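Local coordinates for protein hypothetical NUDIX hydrolase (Listeria monocytogenes, PDB 3SON) that probably hydrolyses nucleoside diphosphates linked to another moiety, as other Nudix family enzymes do, using a bound divalent metal ion, at residues Tyr20-Gln34 with Leu108-Ala121. Residues are numbered along the deposited sequence; the frame is centred on the assembly and turned at random.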
ATOM      1  N   TYR A  20       8.199  -5.281 -22.848  1.00 34.42           N
ATOM      2  CA  TYR A  20       8.948  -4.568 -21.853  1.00 32.25           C
ATOM      3  C   TYR A  20       9.400  -5.567 -20.831  1.00 27.55           C
ATOM      4  O   TYR A  20       8.715  -6.580 -20.567  1.00 29.51           O
ATOM      5  CB  TYR A  20       8.086  -3.525 -21.166  1.00 33.62           C
ATOM      6  CG  TYR A  20       7.752  -2.352 -22.057  1.00 40.01           C
ATOM      7  CD1 TYR A  20       8.633  -1.294 -22.170  1.00 42.85           C
ATOM      8  CD2 TYR A  20       6.565  -2.303 -22.768  1.00 42.25           C
ATOM      9  CE1 TYR A  20       8.347  -0.206 -22.981  1.00 45.39           C
ATOM     10  CE2 TYR A  20       6.276  -1.226 -23.593  1.00 43.97           C
ATOM     11  CZ  TYR A  20       7.177  -0.173 -23.678  1.00 42.28           C
ATOM     12  OH  TYR A  20       6.936   0.921 -24.486  1.00 50.59           O
ATOM     13  N   GLN A  21      10.585  -5.313 -20.295  1.00 26.75           N
ATOM     14  CA  GLN A  21      11.092  -6.058 -19.171  1.00 26.63           C
ATOM     15  C   GLN A  21      11.325  -5.142 -17.969  1.00 26.66           C
ATOM     16  O   GLN A  21      11.588  -3.933 -18.120  1.00 27.28           O
ATOM     17  CB  GLN A  21      12.349  -6.814 -19.558  1.00 31.65           C
ATOM     18  CG  GLN A  21      12.051  -7.883 -20.619  1.00 35.19           C
ATOM     19  CD  GLN A  21      13.092  -8.972 -20.660  1.00 42.41           C
ATOM     20  OE1 GLN A  21      14.261  -8.715 -20.470  1.00 40.14           O
ATOM     21  NE2 GLN A  21      12.660 -10.206 -20.891  1.00 57.98           N
ATOM     22  N   PHE A  22      11.324  -5.750 -16.787  1.00 24.99           N
ATOM     23  CA  PHE A  22      11.366  -5.032 -15.543  1.00 22.53           C
ATOM     24  C   PHE A  22      12.516  -5.595 -14.706  1.00 19.77           C
ATOM     25  O   PHE A  22      12.786  -6.818 -14.702  1.00 25.44           O
ATOM     26  CB  PHE A  22      10.022  -5.191 -14.826  1.00 19.01           C
ATOM     27  CG  PHE A  22       8.860  -4.689 -15.634  1.00 21.51           C
ATOM     28  CD1 PHE A  22       8.587  -3.337 -15.637  1.00 24.05           C
ATOM     29  CD2 PHE A  22       8.123  -5.522 -16.440  1.00 21.57           C
ATOM     30  CE1 PHE A  22       7.587  -2.818 -16.412  1.00 26.97           C
ATOM     31  CE2 PHE A  22       7.069  -5.026 -17.190  1.00 25.98           C
ATOM     32  CZ  PHE A  22       6.837  -3.667 -17.211  1.00 20.26           C
ATOM     33  N   GLY A  23      13.207  -4.687 -14.062  1.00 24.00           N
ATOM     34  CA  GLY A  23      14.400  -4.986 -13.350  1.00 20.16           C
ATOM     35  C   GLY A  23      14.127  -5.241 -11.852  1.00 20.81           C
ATOM     36  O   GLY A  23      13.570  -4.408 -11.156  1.00 22.65           O
ATOM     37  N   VAL A  24      14.384  -6.465 -11.406  1.00 20.44           N
ATOM     38  CA  VAL A  24      14.230  -6.773  -9.986  1.00 21.29           C
ATOM     39  C   VAL A  24      15.581  -7.141  -9.419  1.00 20.28           C
ATOM     40  O   VAL A  24      16.405  -7.730 -10.102  1.00 22.44           O
ATOM     41  CB  VAL A  24      13.249  -7.919  -9.723  1.00 23.16           C
ATOM     42  CG1 VAL A  24      11.885  -7.590 -10.305  1.00 26.54           C
ATOM     43  CG2 VAL A  24      13.707  -9.224 -10.387  1.00 35.24           C
ATOM     44  N   LEU A  25      15.752  -6.856  -8.126  1.00 20.06           N
ATOM     45  CA  LEU A  25      17.048  -7.003  -7.432  1.00 20.79           C
ATOM     46  C   LEU A  25      16.948  -8.024  -6.362  1.00 21.30           C
ATOM     47  O   LEU A  25      16.016  -7.984  -5.579  1.00 21.08           O
ATOM     48  CB  LEU A  25      17.458  -5.666  -6.813  1.00 23.05           C
ATOM     49  CG  LEU A  25      17.672  -4.468  -7.770  1.00 24.35           C
ATOM     50  CD1 LEU A  25      17.720  -3.137  -7.010  1.00 26.90           C
ATOM     51  CD2 LEU A  25      18.974  -4.604  -8.542  1.00 29.66           C
ATOM     52  N   HIS A  26      17.908  -8.945  -6.341  1.00 18.66           N
ATOM     53  CA  HIS A  26      17.932  -9.933  -5.342  1.00 18.41           C
ATOM     54  C   HIS A  26      18.899  -9.491  -4.284  1.00 21.87           C
ATOM     55  O   HIS A  26      19.988  -9.003  -4.587  1.00 23.07           O
ATOM     56  CB  HIS A  26      18.351 -11.226  -5.933  1.00 19.01           C
ATOM     57  CG  HIS A  26      18.227 -12.353  -4.975  1.00 24.53           C
ATOM     58  ND1 HIS A  26      19.295 -12.814  -4.265  1.00 28.72           N
ATOM     59  CD2 HIS A  26      17.146 -13.148  -4.639  1.00 23.10           C
ATOM     60  CE1 HIS A  26      18.878 -13.813  -3.452  1.00 26.11           C
ATOM     61  NE2 HIS A  26      17.571 -14.038  -3.694  1.00 23.93           N
ATOM     62  N   ARG A  27      18.479  -9.587  -3.020  1.00 20.46           N
ATOM     63  CA  ARG A  27      19.348  -9.172  -1.933  1.00 18.64           C
ATOM     64  C   ARG A  27      20.540 -10.133  -1.630  1.00 24.70           C
ATOM     65  O   ARG A  27      20.467 -11.384  -1.774  1.00 21.05           O
ATOM     66  CB  ARG A  27      18.551  -8.991  -0.651  1.00 20.03           C
ATOM     67  CG  ARG A  27      17.641  -7.757  -0.695  1.00 20.08           C
ATOM     68  CD  ARG A  27      17.142  -7.463   0.722  1.00 24.56           C
ATOM     69  NE  ARG A  27      18.204  -7.055   1.669  1.00 22.10           N
ATOM     70  CZ  ARG A  27      18.645  -5.819   1.767  1.00 27.95           C
ATOM     71  NH1 ARG A  27      18.193  -4.873   0.937  1.00 32.98           N
ATOM     72  NH2 ARG A  27      19.592  -5.506   2.662  1.00 33.01           N
ATOM     73  N   THR A  28      21.660  -9.541  -1.256  1.00 19.08           N
ATOM     74  CA  THR A  28      22.824 -10.358  -0.842  1.00 22.41           C
ATOM     75  C   THR A  28      22.566 -11.154   0.417  1.00 18.97           C
ATOM     76  O   THR A  28      22.980 -12.353   0.507  1.00 20.05           O
ATOM     77  CB  THR A  28      24.106  -9.486  -0.704  1.00 21.39           C
ATOM     78  OG1 THR A  28      24.383  -8.900  -1.982  1.00 21.83           O
ATOM     79  CG2 THR A  28      25.325 -10.342  -0.196  1.00 20.68           C
ATOM     80  N   ASP A  29      21.925 -10.537   1.423  1.00 18.59           N
ATOM     81  CA  ASP A  29      21.787 -11.088   2.774  1.00 19.72           C
ATOM     82  C   ASP A  29      20.507 -11.837   3.076  1.00 20.59           C
ATOM     83  O   ASP A  29      20.317 -12.343   4.156  1.00 21.72           O
ATOM     84  CB  ASP A  29      21.954  -9.917   3.778  1.00 23.15           C
ATOM     85  CG  ASP A  29      20.781  -8.977   3.796  1.00 23.55           C
ATOM     86  OD1 ASP A  29      19.733  -9.269   3.117  1.00 31.17           O
ATOM     87  OD2 ASP A  29      20.853  -7.936   4.488  1.00 33.88           O
ATOM     88  N   ALA A  30      19.639 -11.994   2.075  1.00 18.48           N
ATOM     89  CA  ALA A  30      18.325 -12.623   2.251  1.00 18.43           C
ATOM     90  C   ALA A  30      17.800 -13.060   0.914  1.00 22.84           C
ATOM     91  O   ALA A  30      18.075 -12.399  -0.088  1.00 20.69           O
ATOM     92  CB  ALA A  30      17.335 -11.681   2.951  1.00 23.11           C
ATOM     93  N   ASP A  31      16.990 -14.133   0.875  1.00 24.20           N
ATOM     94  CA  ASP A  31      16.333 -14.549  -0.381  1.00 25.28           C
ATOM     95  C   ASP A  31      15.078 -13.661  -0.627  1.00 25.90           C
ATOM     96  O   ASP A  31      13.942 -14.087  -0.406  1.00 25.92           O
ATOM     97  CB  ASP A  31      15.990 -16.038  -0.365  1.00 29.33           C
ATOM     98  CG  ASP A  31      15.516 -16.570  -1.740  1.00 34.88           C
ATOM     99  OD1 ASP A  31      15.701 -15.882  -2.787  1.00 27.65           O
ATOM    100  OD2 ASP A  31      14.963 -17.698  -1.777  1.00 34.77           O
ATOM    101  N   VAL A  32      15.318 -12.435  -1.066  1.00 25.51           N
ATOM    102  CA  VAL A  32      14.314 -11.395  -1.160  1.00 23.47           C
ATOM    103  C   VAL A  32      14.557 -10.634  -2.457  1.00 17.71           C
ATOM    104  O   VAL A  32      15.658 -10.271  -2.715  1.00 20.48           O
ATOM    105  CB  VAL A  32      14.473 -10.404   0.053  1.00 24.60           C
ATOM    106  CG1 VAL A  32      13.820  -9.061  -0.222  1.00 24.86           C
ATOM    107  CG2 VAL A  32      13.936 -10.997   1.334  1.00 26.28           C
ATOM    108  N   TRP A  33      13.492 -10.402  -3.250  1.00 20.14           N
ATOM    109  CA  TRP A  33      13.591  -9.673  -4.504  1.00 16.88           C
ATOM    110  C   TRP A  33      12.858  -8.374  -4.261  1.00 18.50           C
ATOM    111  O   TRP A  33      11.795  -8.356  -3.602  1.00 21.23           O
ATOM    112  CB  TRP A  33      12.874 -10.432  -5.604  1.00 18.62           C
ATOM    113  CG  TRP A  33      13.557 -11.635  -6.104  1.00 21.93           C
ATOM    114  CD1 TRP A  33      13.407 -12.946  -5.660  1.00 26.88           C
ATOM    115  CD2 TRP A  33      14.587 -11.685  -7.116  1.00 20.94           C
ATOM    116  NE1 TRP A  33      14.232 -13.775  -6.347  1.00 27.92           N
ATOM    117  CE2 TRP A  33      14.984 -13.077  -7.220  1.00 22.06           C
ATOM    118  CE3 TRP A  33      15.227 -10.738  -7.909  1.00 24.06           C
ATOM    119  CZ2 TRP A  33      15.957 -13.507  -8.109  1.00 25.92           C
ATOM    120  CZ3 TRP A  33      16.193 -11.180  -8.821  1.00 17.43           C
ATOM    121  CH2 TRP A  33      16.553 -12.554  -8.904  1.00 23.69           C
ATOM    122  N   GLN A  34      13.459  -7.274  -4.671  1.00 21.34           N
ATOM    123  CA  GLN A  34      12.884  -5.937  -4.469  1.00 19.15           C
ATOM    124  C   GLN A  34      13.282  -4.958  -5.582  1.00 21.52           C
ATOM    125  O   GLN A  34      14.138  -5.228  -6.463  1.00 19.37           O
ATOM    126  CB  GLN A  34      13.343  -5.326  -3.104  1.00 21.66           C
ATOM    127  CG  GLN A  34      14.883  -5.112  -3.041  1.00 18.68           C
ATOM    128  CD  GLN A  34      15.467  -4.775  -1.671  1.00 22.59           C
ATOM    129  OE1 GLN A  34      16.707  -4.794  -1.519  1.00 23.37           O
ATOM    130  NE2 GLN A  34      14.614  -4.354  -0.708  1.00 25.38           N
ATOM    131  N   LEU A 108      26.956  -3.594  -2.977  1.00 24.43           N
ATOM    132  CA  LEU A 108      27.056  -4.842  -2.238  1.00 26.32           C
ATOM    133  C   LEU A 108      25.711  -5.360  -1.621  1.00 26.13           C
ATOM    134  O   LEU A 108      25.624  -6.516  -1.198  1.00 23.97           O
ATOM    135  CB  LEU A 108      28.114  -4.739  -1.145  1.00 27.46           C
ATOM    136  CG  LEU A 108      29.537  -4.341  -1.558  1.00 35.18           C
ATOM    137  CD1 LEU A 108      30.509  -4.383  -0.375  1.00 38.09           C
ATOM    138  CD2 LEU A 108      30.025  -5.235  -2.696  1.00 38.08           C
ATOM    139  N   GLU A 109      24.703  -4.521  -1.548  1.00 26.63           N
ATOM    140  CA  GLU A 109      23.407  -4.890  -0.973  1.00 26.42           C
ATOM    141  C   GLU A 109      22.680  -5.965  -1.809  1.00 21.54           C
ATOM    142  O   GLU A 109      21.844  -6.650  -1.265  1.00 22.17           O
ATOM    143  CB  GLU A 109      22.501  -3.645  -0.893  1.00 31.33           C
ATOM    144  CG  GLU A 109      21.356  -3.822   0.099  1.00 42.31           C
ATOM    145  CD  GLU A 109      20.682  -2.507   0.476  1.00 46.91           C
ATOM    146  OE1 GLU A 109      21.360  -1.632   1.064  1.00 56.72           O
ATOM    147  OE2 GLU A 109      19.472  -2.361   0.196  1.00 46.57           O
ATOM    148  N   HIS A 110      23.048  -6.095  -3.089  1.00 21.87           N
ATOM    149  CA  HIS A 110      22.398  -6.968  -4.056  1.00 19.96           C
ATOM    150  C   HIS A 110      23.299  -7.947  -4.760  1.00 21.48           C
ATOM    151  O   HIS A 110      24.499  -7.671  -5.015  1.00 21.27           O
ATOM    152  CB  HIS A 110      21.626  -6.105  -5.116  1.00 17.73           C
ATOM    153  CG  HIS A 110      20.565  -5.239  -4.493  1.00 21.24           C
ATOM    154  ND1 HIS A 110      20.657  -3.908  -4.501  1.00 24.96           N
ATOM    155  CD2 HIS A 110      19.424  -5.537  -3.795  1.00 26.68           C
ATOM    156  CE1 HIS A 110      19.643  -3.390  -3.825  1.00 23.58           C
ATOM    157  NE2 HIS A 110      18.893  -4.373  -3.391  1.00 25.02           N
ATOM    158  N   SER A 111      22.729  -9.108  -5.107  1.00 20.37           N
ATOM    159  CA  SER A 111      23.461 -10.206  -5.761  1.00 21.02           C
ATOM    160  C   SER A 111      23.148 -10.384  -7.239  1.00 19.85           C
ATOM    161  O   SER A 111      23.853 -11.082  -7.924  1.00 20.51           O
ATOM    162  CB  SER A 111      23.179 -11.538  -5.072  1.00 20.97           C
ATOM    163  OG  SER A 111      21.829 -11.955  -5.164  1.00 28.16           O
ATOM    164  N   GLU A 112      22.110  -9.745  -7.688  1.00 20.91           N
ATOM    165  CA  GLU A 112      21.656  -9.925  -9.044  1.00 18.71           C
ATOM    166  C   GLU A 112      20.631  -8.839  -9.367  1.00 22.61           C
ATOM    167  O   GLU A 112      19.782  -8.519  -8.544  1.00 19.69           O
ATOM    168  CB  GLU A 112      21.065 -11.365  -9.220  1.00 18.79           C
ATOM    169  CG  GLU A 112      20.290 -11.570 -10.527  1.00 27.30           C
ATOM    170  CD  GLU A 112      19.831 -12.958 -10.764  1.00 24.67           C
ATOM    171  OE1 GLU A 112      20.128 -13.868  -9.950  1.00 23.74           O
ATOM    172  OE2 GLU A 112      19.204 -13.197 -11.833  1.00 23.78           O
ATOM    173  N   LEU A 113      20.716  -8.310 -10.605  1.00 23.39           N
ATOM    174  CA  LEU A 113      19.621  -7.588 -11.250  1.00 25.34           C
ATOM    175  C   LEU A 113      19.105  -8.587 -12.317  1.00 21.75           C
ATOM    176  O   LEU A 113      19.924  -9.114 -13.099  1.00 23.91           O
ATOM    177  CB  LEU A 113      20.116  -6.364 -11.985  1.00 22.81           C
ATOM    178  CG  LEU A 113      19.119  -5.512 -12.846  1.00 24.07           C
ATOM    179  CD1 LEU A 113      18.049  -4.890 -11.992  1.00 23.48           C
ATOM    180  CD2 LEU A 113      19.776  -4.466 -13.751  1.00 25.81           C
ATOM    181  N   ARG A 114      17.812  -8.898 -12.287  1.00 23.31           N
ATOM    182  CA  ARG A 114      17.199  -9.726 -13.286  1.00 24.07           C
ATOM    183  C   ARG A 114      16.121  -8.956 -14.052  1.00 23.57           C
ATOM    184  O   ARG A 114      15.252  -8.299 -13.464  1.00 19.94           O
ATOM    185  CB  ARG A 114      16.623 -10.980 -12.601  1.00 28.28           C
ATOM    186  CG  ARG A 114      16.212 -12.080 -13.579  1.00 29.01           C
ATOM    187  CD  ARG A 114      15.436 -13.147 -12.813  1.00 29.20           C
ATOM    188  NE  ARG A 114      16.333 -14.052 -12.088  1.00 21.64           N
ATOM    189  CZ  ARG A 114      15.951 -15.111 -11.371  1.00 30.08           C
ATOM    190  NH1 ARG A 114      14.674 -15.466 -11.270  1.00 26.82           N
ATOM    191  NH2 ARG A 114      16.867 -15.873 -10.769  1.00 27.12           N
ATOM    192  N   TRP A 115      16.218  -9.034 -15.372  1.00 23.21           N
ATOM    193  CA  TRP A 115      15.287  -8.395 -16.302  1.00 24.39           C
ATOM    194  C   TRP A 115      14.255  -9.443 -16.666  1.00 27.96           C
ATOM    195  O   TRP A 115      14.593 -10.514 -17.239  1.00 30.73           O
ATOM    196  CB  TRP A 115      16.051  -7.976 -17.553  1.00 25.98           C
ATOM    197  CG  TRP A 115      16.923  -6.820 -17.326  1.00 27.70           C
ATOM    198  CD1 TRP A 115      18.292  -6.778 -17.345  1.00 25.51           C
ATOM    199  CD2 TRP A 115      16.503  -5.485 -16.986  1.00 22.56           C
ATOM    200  NE1 TRP A 115      18.752  -5.515 -17.039  1.00 28.30           N
ATOM    201  CE2 TRP A 115      17.707  -4.702 -16.801  1.00 27.75           C
ATOM    202  CE3 TRP A 115      15.270  -4.876 -16.781  1.00 28.46           C
ATOM    203  CZ2 TRP A 115      17.673  -3.355 -16.441  1.00 24.34           C
ATOM    204  CZ3 TRP A 115      15.257  -3.540 -16.383  1.00 28.67           C
ATOM    205  CH2 TRP A 115      16.428  -2.786 -16.273  1.00 26.68           C
ATOM    206  N   VAL A 116      13.003  -9.213 -16.252  1.00 28.31           N
ATOM    207  CA  VAL A 116      11.957 -10.222 -16.307  1.00 29.01           C
ATOM    208  C   VAL A 116      10.672  -9.629 -16.878  1.00 33.73           C
ATOM    209  O   VAL A 116      10.477  -8.426 -16.888  1.00 25.93           O
ATOM    210  CB  VAL A 116      11.673 -10.767 -14.883  1.00 28.36           C
ATOM    211  CG1 VAL A 116      12.926 -11.457 -14.329  1.00 32.61           C
ATOM    212  CG2 VAL A 116      11.257  -9.627 -13.940  1.00 25.13           C
ATOM    213  N   SER A 117       9.769 -10.494 -17.330  1.00 27.42           N
ATOM    214  CA  SER A 117       8.498 -10.025 -17.821  1.00 29.77           C
ATOM    215  C   SER A 117       7.648  -9.514 -16.657  1.00 29.68           C
ATOM    216  O   SER A 117       7.934  -9.760 -15.505  1.00 26.46           O
ATOM    217  CB  SER A 117       7.729 -11.151 -18.479  1.00 30.05           C
ATOM    218  OG  SER A 117       7.356 -12.082 -17.493  1.00 26.97           O
ATOM    219  N   TYR A 118       6.599  -8.800 -16.993  1.00 28.05           N
ATOM    220  CA  TYR A 118       5.642  -8.356 -16.004  1.00 23.54           C
ATOM    221  C   TYR A 118       5.228  -9.488 -15.082  1.00 25.83           C
ATOM    222  O   TYR A 118       5.342  -9.442 -13.824  1.00 24.01           O
ATOM    223  CB  TYR A 118       4.412  -7.726 -16.701  1.00 22.84           C
ATOM    224  CG  TYR A 118       3.309  -7.370 -15.740  1.00 23.59           C
ATOM    225  CD1 TYR A 118       3.392  -6.238 -14.938  1.00 24.59           C
ATOM    226  CD2 TYR A 118       2.220  -8.203 -15.555  1.00 26.58           C
ATOM    227  CE1 TYR A 118       2.413  -5.947 -13.976  1.00 25.53           C
ATOM    228  CE2 TYR A 118       1.219  -7.896 -14.644  1.00 31.70           C
ATOM    229  CZ  TYR A 118       1.292  -6.752 -13.890  1.00 30.76           C
ATOM    230  OH  TYR A 118       0.305  -6.450 -12.963  1.00 28.39           O
ATOM    231  N   GLU A 119       4.768 -10.557 -15.705  1.00 31.80           N
ATOM    232  CA  GLU A 119       4.184 -11.660 -14.974  1.00 31.94           C
ATOM    233  C   GLU A 119       5.225 -12.330 -14.096  1.00 25.19           C
ATOM    234  O   GLU A 119       4.944 -12.664 -12.936  1.00 24.47           O
ATOM    235  CB  GLU A 119       3.488 -12.601 -15.971  1.00 35.15           C
ATOM    236  CG  GLU A 119       2.365 -11.889 -16.731  1.00 37.06           C
ATOM    237  CD  GLU A 119       2.776 -11.061 -17.970  1.00 44.48           C
ATOM    238  OE1 GLU A 119       3.972 -11.047 -18.410  1.00 31.87           O
ATOM    239  OE2 GLU A 119       1.844 -10.436 -18.573  1.00 55.42           O
ATOM    240  N   SER A 120       6.476 -12.372 -14.567  1.00 25.11           N
ATOM    241  CA  SER A 120       7.557 -12.976 -13.797  1.00 22.93           C
ATOM    242  C   SER A 120       7.925 -12.121 -12.617  1.00 23.71           C
ATOM    243  O   SER A 120       8.068 -12.625 -11.522  1.00 25.60           O
ATOM    244  CB  SER A 120       8.782 -13.255 -14.663  1.00 30.06           C
ATOM    245  OG  SER A 120       8.450 -14.259 -15.623  1.00 31.90           O
ATOM    246  N   ALA A 121       7.901 -10.790 -12.836  1.00 22.65           N
ATOM    247  CA  ALA A 121       8.193  -9.817 -11.765  1.00 24.26           C
ATOM    248  C   ALA A 121       7.165  -9.924 -10.623  1.00 24.99           C
ATOM    249  O   ALA A 121       7.539  -9.901  -9.438  1.00 24.23           O
ATOM    250  CB  ALA A 121       8.197  -8.413 -12.359  1.00 24.22           C
TER
HETATM  251  O   HOH W   1       6.420  -7.832 -19.776  1.00 35.21           O
HETATM  252  O   HOH W   2      16.189 -10.746 -19.557  1.00 35.27           O
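Phe22 and Val116 open an antiparallel ladder in which strand 20-27 pairs with strand 112-116 in the Nudix fold. Phe22 and His110 have the most surface buried between the segments, followed equally by Val24 and Trp115, and they show how one backbone scaffold serves different side chains. Phe22 N donates to Val116 O at 2.8 Å. With its CG anti to the carbonyl carbon (chi1 -59°), the Phe22 ring reaches the start of helix 118-124, where its CE2 meets Tyr118 CB at 3.8 Å; Leu134 of helix 128-142 touches the same side chain. Trp115 CZ3 lies 3.3 Å from Gly23 N, where glycine puts no side chain in the way. Val24 exchanges two nearly straight backbone bonds with Arg114, while its CG1 lies 4.3 Å from Ala121 CB. On this face Trp33 CH2 stands over the Arg114 guanidinium, whose NE donates to Glu112 OE2 in a salt bridge, the oxygen lying in the guanidinium plane.

At the other end, His110 lays one ring face on Leu25, whose CB sits 3.9 Å from the ring centroid in a CH-pi contact. Its NE2 donates to Gln34 OE1 at 2.9 Å with that oxygen in the ring plane. The same oxygen accepts from Arg27 NH1, which also forms a salt bridge with Glu109 OE2 at 2.9 Å, from above the carboxylate plane. Two donors thus grip Gln34 OE1, limiting rotation of the amide, and Arg27, bound to both Asp29 and Glu109, holds the Glu109 side chain about 5 Å from the calcium ion.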